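Local coordinates for putative dioxygenase (1H-3-hydroxy-4-oxoquinaldine 2,4-dioxygenase) (Mycobacteroides abscessus subsp. abscessus, PDB 6RA3), which cleaves the ring of the Pseudomonas quinolone signal PQS with dioxygen, forming N-octanoylanthranilate and carbon monoxide, on an alpha/beta-hydrolase fold, at residues A[23-28]-A[262-267]; A[105-110]-A[202-207]; A[224-229]-A[236-241]. One frame throughout, in Å; residues are numbered along the deposited sequence.

Interaction 1 (A[23-28]-A[262-267]); sequences PVFVTL and DLLAGA
Pro23, the residue just before strand 24-28, and Leu264 in the last turns of helix 253-266 bring the two segments together, their CA atoms lying 7.6 Å apart, the shortest such spacing between them. A single leucine branch does nearly all the touching: CD1 of Leu264 lies 3.6 Å from CE1 of Phe25, whose ring it approaches obliquely. On the proline side, CB of Pro23 is 3.8 Å from this CD1, and the carbonyl O of Pro23 also borders the methyl. Leu264 reaches this position because its CG stands anti to the backbone N (chi1 -176°), which carries the isobutyl group off the helix toward the strand. With CG anti to the carbonyl carbon and beside the backbone N (chi1 -72°), the Phe25 ring extends toward the helix; the side chain also touches Thr51 and Ile93 of the two neighbouring strands. No hydrogen bond joins the segments. Strand 24-28 has its backbone partners in its sheet neighbours, through Val91 on one side and Val52 on the other. With 162 Å² buried in total, the contact between 23-28 and 262-267 is van der Waals packing of one leucine methyl, while the charged tie of the helix to the sheet is Asp262 with Arg211.

Interaction 2 (A[105-110]-A[202-207]); sequences IADRLG and EALAEP
Asp107 and Leu204 form the tight part of this contact, their side chains running alongside in opposite senses, with CB of Asp107 coming to 3.4 Å from CD2 of Leu204. The carboxylate beyond that CB lies on the wetter side: with CG anti to the backbone N (chi1 -170°), the group is carried toward 202-207, where waters intervene. One water donates to OD2 of Asp107 at 2.7 Å and to the carbonyl O of Ala203 at 2.9 Å. Another lies between OD1 of Asp107 and the backbone N of Glu206, accepting from that N at 3.2 Å. OD2 also has a salt bridge to Arg200, so its negative charge is probably well compensated. A second close approach occurs at the helix end, where a hydrogen bond from the N of Ala111 holds OE2 of Glu206, with CA of Gly110 a close non-bonded neighbour at 3.2 Å from OE2. Gly110 leaves the helical conformation with a phi of 94°, and the absence of a side chain lets the carboxylate come so near. No direct hydrogen bond links the two segments. The contact thus sets the C-terminal end of helix 99-109, whose Ile105 packs on helix 71-84, against the loop joining helix 197-202 to strand 209-214.

Interaction 3 (A[224-229]-A[236-241]); sequences ALHDDF and FSYRRL
Within the beta-alpha-beta unit of strand 209-214, helix 221-232 and strand 236-240, His226 and Phe229 of the helix pack on Phe236 and Tyr238 of the edge strand as an aromatic cluster. The clearest ring pair is edge-to-face: Phe229 presents its edge to a face of Phe236, with planes at 82° and CD2 of Phe229 3.6 Å from CG of Phe236. One turn earlier in the helix, CB of His226 sits 3.5 Å from the centroid of the Tyr238 ring and only 12° off its normal, a CH-pi contact over the middle of the face. The imidazole itself meets Phe236 rim to rim, CD2 of His226 lying 3.5 Å from CZ of Phe236. In this crossover the axes of the short helix and strand segments run nearly antiparallel (154°) with a closest approach of 8.3 Å, a spacing consistent with a single layer of rings between them. Tyr238 enters that layer with its CG between the backbone N and carbonyl carbon, which brings the ring under CB of His226. Both imidazole nitrogens of His226 are engaged, ND1 with the carbonyl O of Tyr222 and NE2 with ND1 of His212, which fixes the rotation of the ring amid its aromatic neighbours.

Interactions 1 and 3 both reach the mixed sheet of the alpha/beta-hydrolase fold, their centres about 19 Å apart, while interaction 2 lies at a helix end and a loop before strand 209-214. Interactions 1 and 2, with centres about 16 Å apart, touch through CD1 of Leu28 and CD1 of Ile105 at 4.1 Å. Interactions 2 and 3 meet through CG of Glu202 and CE1 of Phe229 at 3.5 Å, so helix 197-202 links the loop of one to the ring layer of the other. Along the chain, interaction 1 encloses the other two, which follow in series. All three lie away from the substrate-binding His97 and the proton donor/acceptor His246.

Interaction 1 (A[23-28]-A[262-267])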
# COMPACT_ATOMS: atom_id res chain seq x y z
N PRO A 23 18.12 -21.93 1.36
CA PRO A 23 18.35 -20.68 0.63
C PRO A 23 17.06 -19.93 0.37
O PRO A 23 16.00 -20.52 0.13
CB PRO A 23 18.98 -21.14 -0.69
CG PRO A 23 19.54 -22.48 -0.41
CD PRO A 23 18.58 -23.10 0.58
N VAL A 24 17.19 -18.61 0.39
CA VAL A 24 16.09 -17.68 0.17
C VAL A 24 15.96 -17.41 -1.33
O VAL A 24 16.97 -17.17 -2.01
CB VAL A 24 16.35 -16.38 0.96
CG1 VAL A 24 15.26 -15.31 0.72
CG2 VAL A 24 16.51 -16.71 2.44
N PHE A 25 14.74 -17.46 -1.85
CA PHE A 25 14.51 -16.92 -3.19
C PHE A 25 14.49 -15.39 -3.16
O PHE A 25 13.77 -14.78 -2.37
CB PHE A 25 13.20 -17.44 -3.75
CG PHE A 25 13.23 -18.89 -4.13
CD1 PHE A 25 14.26 -19.39 -4.91
CD2 PHE A 25 12.23 -19.75 -3.71
CE1 PHE A 25 14.29 -20.72 -5.28
CE2 PHE A 25 12.25 -21.08 -4.07
CZ PHE A 25 13.28 -21.57 -4.85
N VAL A 26 15.29 -14.76 -4.03
CA VAL A 26 15.31 -13.30 -4.17
C VAL A 26 14.91 -12.97 -5.60
O VAL A 26 15.63 -13.31 -6.55
CB VAL A 26 16.67 -12.69 -3.80
CG1 VAL A 26 16.63 -11.17 -3.99
CG2 VAL A 26 17.04 -13.01 -2.38
N THR A 27 13.74 -12.37 -5.75
CA THR A 27 13.24 -12.00 -7.05
C THR A 27 13.75 -10.61 -7.41
O THR A 27 13.84 -9.71 -6.56
CB THR A 27 11.71 -12.04 -7.12
OG1 THR A 27 11.14 -10.87 -6.51
CG2 THR A 27 11.18 -13.30 -6.47
N LEU A 28 14.14 -10.48 -8.67
CA LEU A 28 14.72 -9.26 -9.21
C LEU A 28 14.05 -9.05 -10.55
O LEU A 28 14.06 -9.96 -11.39
CB LEU A 28 16.24 -9.38 -9.37
CG LEU A 28 17.02 -9.65 -8.09
CD1 LEU A 28 18.43 -10.07 -8.42
CD2 LEU A 28 17.03 -8.44 -7.16
N ASP A 262 13.53 -26.71 -8.44
CA ASP A 262 14.45 -27.74 -8.93
C ASP A 262 15.91 -27.26 -8.90
O ASP A 262 16.80 -27.97 -8.42
CB ASP A 262 14.05 -28.15 -10.34
CG ASP A 262 15.03 -29.13 -10.95
OD1 ASP A 262 14.91 -30.34 -10.65
OD2 ASP A 262 15.93 -28.70 -11.71
N LEU A 263 16.17 -26.07 -9.45
CA LEU A 263 17.52 -25.51 -9.42
C LEU A 263 18.08 -25.46 -8.01
O LEU A 263 19.24 -25.83 -7.77
CB LEU A 263 17.49 -24.10 -10.04
CG LEU A 263 18.79 -23.27 -9.97
CD1 LEU A 263 19.90 -23.97 -10.73
CD2 LEU A 263 18.57 -21.86 -10.55
N LEU A 264 17.26 -24.97 -7.07
CA LEU A 264 17.70 -24.88 -5.68
C LEU A 264 18.01 -26.26 -5.13
O LEU A 264 19.06 -26.48 -4.51
CB LEU A 264 16.61 -24.19 -4.85
CG LEU A 264 16.90 -23.92 -3.37
CD1 LEU A 264 16.22 -22.62 -2.91
CD2 LEU A 264 16.43 -25.07 -2.51
N ALA A 265 17.11 -27.22 -5.38
CA ALA A 265 17.29 -28.57 -4.86
C ALA A 265 18.64 -29.14 -5.30
O ALA A 265 19.40 -29.67 -4.47
CB ALA A 265 16.14 -29.45 -5.33
N GLY A 266 18.96 -28.99 -6.59
CA GLY A 266 20.21 -29.50 -7.12
C GLY A 266 21.45 -28.96 -6.42
O GLY A 266 22.49 -29.62 -6.39
N ALA A 267 21.36 -27.76 -5.86
CA ALA A 267 22.57 -27.07 -5.40
C ALA A 267 22.63 -26.95 -3.88
O ALA A 267 23.66 -26.55 -3.33
CB ALA A 267 22.66 -25.68 -6.07

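Interaction 2 (A[105-110]-A[202-207])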
# COMPACT_ATOMS: atom_id res chain seq x y z
N ILE A 105 25.88 -9.81 -8.56
CA ILE A 105 25.71 -10.22 -7.16
C ILE A 105 26.36 -11.58 -6.92
O ILE A 105 27.03 -11.80 -5.91
CB ILE A 105 24.22 -10.25 -6.77
CG1 ILE A 105 23.60 -8.83 -6.82
CG2 ILE A 105 24.04 -10.88 -5.37
CD1 ILE A 105 22.04 -8.82 -6.91
N ALA A 106 26.15 -12.53 -7.85
CA ALA A 106 26.78 -13.84 -7.68
C ALA A 106 28.29 -13.72 -7.62
O ALA A 106 28.94 -14.40 -6.82
CB ALA A 106 26.37 -14.78 -8.81
N ASP A 107 28.87 -12.83 -8.44
CA ASP A 107 30.32 -12.69 -8.48
C ASP A 107 30.85 -12.06 -7.21
O ASP A 107 31.95 -12.40 -6.75
CB ASP A 107 30.72 -11.86 -9.69
CG ASP A 107 32.22 -11.87 -9.94
OD1 ASP A 107 32.89 -12.82 -9.47
OD2 ASP A 107 32.72 -10.92 -10.60
N ARG A 108 30.10 -11.13 -6.62
CA ARG A 108 30.62 -10.43 -5.46
C ARG A 108 30.64 -11.30 -4.21
O ARG A 108 31.51 -11.12 -3.35
CB ARG A 108 29.80 -9.17 -5.21
CG ARG A 108 29.95 -8.13 -6.30
CD ARG A 108 29.21 -6.86 -5.95
NE ARG A 108 29.40 -5.86 -7.00
CZ ARG A 108 29.17 -4.57 -6.85
NH1 ARG A 108 28.73 -4.12 -5.69
NH2 ARG A 108 29.37 -3.74 -7.87
N LEU A 109 29.68 -12.21 -4.07
CA LEU A 109 29.47 -12.89 -2.80
C LEU A 109 30.00 -14.32 -2.76
O LEU A 109 30.22 -14.85 -1.67
CB LEU A 109 27.98 -12.91 -2.46
CG LEU A 109 27.33 -11.55 -2.27
CD1 LEU A 109 25.82 -11.71 -2.14
CD2 LEU A 109 27.93 -10.83 -1.08
N GLY A 110 30.16 -14.94 -3.92
CA GLY A 110 30.69 -16.28 -4.01
C GLY A 110 29.57 -17.30 -4.04
O GLY A 110 28.40 -17.00 -3.80
N GLU A 202 31.36 -16.57 -18.06
CA GLU A 202 32.66 -17.23 -18.09
C GLU A 202 33.72 -16.44 -17.33
O GLU A 202 34.73 -17.01 -16.92
CB GLU A 202 33.12 -17.46 -19.54
CG GLU A 202 32.13 -18.26 -20.40
CD GLU A 202 32.67 -18.55 -21.81
OE1 GLU A 202 33.56 -19.41 -21.94
OE2 GLU A 202 32.19 -17.92 -22.78
N ALA A 203 33.49 -15.14 -17.13
CA ALA A 203 34.41 -14.34 -16.33
C ALA A 203 34.19 -14.50 -14.83
O ALA A 203 34.93 -13.87 -14.04
CB ALA A 203 34.27 -12.87 -16.73
N LEU A 204 33.22 -15.30 -14.39
CA LEU A 204 32.96 -15.46 -12.96
C LEU A 204 34.10 -16.21 -12.29
O LEU A 204 34.49 -17.29 -12.75
CB LEU A 204 31.64 -16.21 -12.74
CG LEU A 204 30.37 -15.42 -13.03
CD1 LEU A 204 29.18 -16.35 -13.16
CD2 LEU A 204 30.14 -14.35 -11.95
N ALA A 205 34.62 -15.63 -11.20
CA ALA A 205 35.65 -16.26 -10.37
C ALA A 205 35.35 -17.74 -10.09
O ALA A 205 36.05 -18.63 -10.58
CB ALA A 205 35.80 -15.51 -9.03
N GLU A 206 34.32 -18.01 -9.29
CA GLU A 206 33.88 -19.38 -9.01
C GLU A 206 32.41 -19.49 -9.40
O GLU A 206 31.52 -19.15 -8.60
CB GLU A 206 34.11 -19.75 -7.54
CG GLU A 206 33.67 -18.73 -6.49
CD GLU A 206 33.39 -19.37 -5.12
OE1 GLU A 206 33.84 -20.51 -4.88
OE2 GLU A 206 32.71 -18.73 -4.30
N PRO A 207 32.10 -19.93 -10.62
CA PRO A 207 30.70 -19.95 -11.08
C PRO A 207 29.82 -20.81 -10.19
O PRO A 207 30.08 -22.01 -10.00
CB PRO A 207 30.79 -20.54 -12.50
CG PRO A 207 32.19 -20.44 -12.89
CD PRO A 207 33.03 -20.41 -11.65
O HOH W 1 29.65 -17.05 -8.92
O HOH W 2 33.57 -11.57 -13.03
O HOH W 3 32.01 -15.85 -8.56

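Interaction 3 (A[224-229]-A[236-241])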
# COMPACT_ATOMS: atom_id res chain seq x y z
N ALA A 224 21.36 -23.98 -29.86
CA ALA A 224 22.63 -24.69 -29.98
C ALA A 224 23.74 -23.93 -29.27
O ALA A 224 24.69 -24.54 -28.77
CB ALA A 224 23.00 -24.91 -31.44
N LEU A 225 23.63 -22.60 -29.22
CA LEU A 225 24.59 -21.84 -28.44
C LEU A 225 24.52 -22.23 -26.96
O LEU A 225 25.55 -22.27 -26.27
CB LEU A 225 24.33 -20.34 -28.65
CG LEU A 225 25.09 -19.35 -27.77
CD1 LEU A 225 26.54 -19.14 -28.25
CD2 LEU A 225 24.30 -18.05 -27.74
N HIS A 226 23.32 -22.53 -26.47
CA HIS A 226 23.14 -22.94 -25.08
C HIS A 226 23.69 -24.35 -24.84
O HIS A 226 24.51 -24.55 -23.93
CB HIS A 226 21.66 -22.89 -24.70
CG HIS A 226 21.17 -21.51 -24.36
ND1 HIS A 226 20.68 -20.65 -25.31
CD2 HIS A 226 21.08 -20.87 -23.18
CE1 HIS A 226 20.32 -19.51 -24.73
NE2 HIS A 226 20.56 -19.62 -23.43
N ASP A 227 23.22 -25.33 -25.62
CA ASP A 227 23.82 -26.67 -25.62
C ASP A 227 25.34 -26.58 -25.59
O ASP A 227 26.01 -27.21 -24.77
CB ASP A 227 23.39 -27.44 -26.87
CG ASP A 227 21.92 -27.71 -26.91
OD1 ASP A 227 21.36 -27.92 -25.81
OD2 ASP A 227 21.31 -27.73 -28.01
N ASP A 228 25.87 -25.79 -26.53
CA ASP A 228 27.30 -25.53 -26.63
C ASP A 228 27.85 -24.98 -25.32
O ASP A 228 28.87 -25.45 -24.81
CB ASP A 228 27.52 -24.55 -27.79
CG ASP A 228 28.95 -24.46 -28.23
OD1 ASP A 228 29.86 -24.29 -27.37
OD2 ASP A 228 29.17 -24.52 -29.47
N PHE A 229 27.17 -23.97 -24.77
CA PHE A 229 27.61 -23.41 -23.50
C PHE A 229 27.45 -24.43 -22.38
O PHE A 229 28.34 -24.60 -21.54
CB PHE A 229 26.83 -22.12 -23.21
CG PHE A 229 27.52 -21.21 -22.24
CD1 PHE A 229 28.56 -20.39 -22.65
CD2 PHE A 229 27.15 -21.18 -20.91
CE1 PHE A 229 29.22 -19.56 -21.76
CE2 PHE A 229 27.79 -20.37 -20.01
CZ PHE A 229 28.83 -19.55 -20.44
N PHE A 236 26.23 -24.70 -15.85
CA PHE A 236 25.20 -24.02 -16.61
C PHE A 236 24.18 -25.04 -17.09
O PHE A 236 24.53 -26.14 -17.50
CB PHE A 236 25.79 -23.27 -17.81
CG PHE A 236 24.77 -22.49 -18.61
CD1 PHE A 236 24.49 -21.16 -18.30
CD2 PHE A 236 24.10 -23.08 -19.67
CE1 PHE A 236 23.55 -20.44 -19.06
CE2 PHE A 236 23.15 -22.37 -20.42
CZ PHE A 236 22.87 -21.05 -20.12
N SER A 237 22.92 -24.64 -17.02
CA SER A 237 21.81 -25.39 -17.58
C SER A 237 20.82 -24.38 -18.10
O SER A 237 20.95 -23.18 -17.84
CB SER A 237 21.12 -26.30 -16.54
OG SER A 237 20.64 -25.53 -15.45
N TYR A 238 19.81 -24.86 -18.79
CA TYR A 238 18.88 -23.98 -19.47
C TYR A 238 17.66 -24.79 -19.88
O TYR A 238 17.68 -26.03 -19.87
CB TYR A 238 19.52 -23.33 -20.70
CG TYR A 238 19.56 -24.24 -21.92
CD1 TYR A 238 18.49 -24.29 -22.81
CD2 TYR A 238 20.65 -25.06 -22.16
CE1 TYR A 238 18.51 -25.12 -23.91
CE2 TYR A 238 20.69 -25.89 -23.27
CZ TYR A 238 19.61 -25.92 -24.14
OH TYR A 238 19.64 -26.74 -25.24
N ARG A 239 16.63 -24.08 -20.32
CA ARG A 239 15.35 -24.69 -20.64
C ARG A 239 14.49 -23.72 -21.44
O ARG A 239 14.01 -22.71 -20.91
CB ARG A 239 14.65 -25.11 -19.35
CG ARG A 239 13.29 -25.79 -19.54
CD ARG A 239 13.28 -27.22 -19.00
NE ARG A 239 14.07 -27.37 -17.78
CZ ARG A 239 14.16 -28.49 -17.07
NH1 ARG A 239 13.49 -29.58 -17.44
NH2 ARG A 239 14.92 -28.52 -15.98
N ARG A 240 14.34 -23.99 -22.74
CA ARG A 240 13.37 -23.26 -23.54
C ARG A 240 11.97 -23.69 -23.14
O ARG A 240 11.71 -24.87 -22.91
CB ARG A 240 13.61 -23.53 -25.04
CG ARG A 240 12.50 -23.00 -25.96
CD ARG A 240 12.86 -23.09 -27.44
NE ARG A 240 13.98 -22.22 -27.79
CZ ARG A 240 13.87 -20.93 -28.12
NH1 ARG A 240 12.68 -20.34 -28.14
NH2 ARG A 240 14.96 -20.23 -28.41
N LEU A 241 11.05 -22.73 -23.08
CA LEU A 241 9.79 -22.90 -22.37
C LEU A 241 8.54 -22.87 -23.24
O LEU A 241 7.48 -23.29 -22.77
CB LEU A 241 9.66 -21.82 -21.29
CG LEU A 241 9.50 -22.35 -19.88
CD1 LEU A 241 9.50 -21.20 -18.89
CD2 LEU A 241 8.18 -23.13 -19.81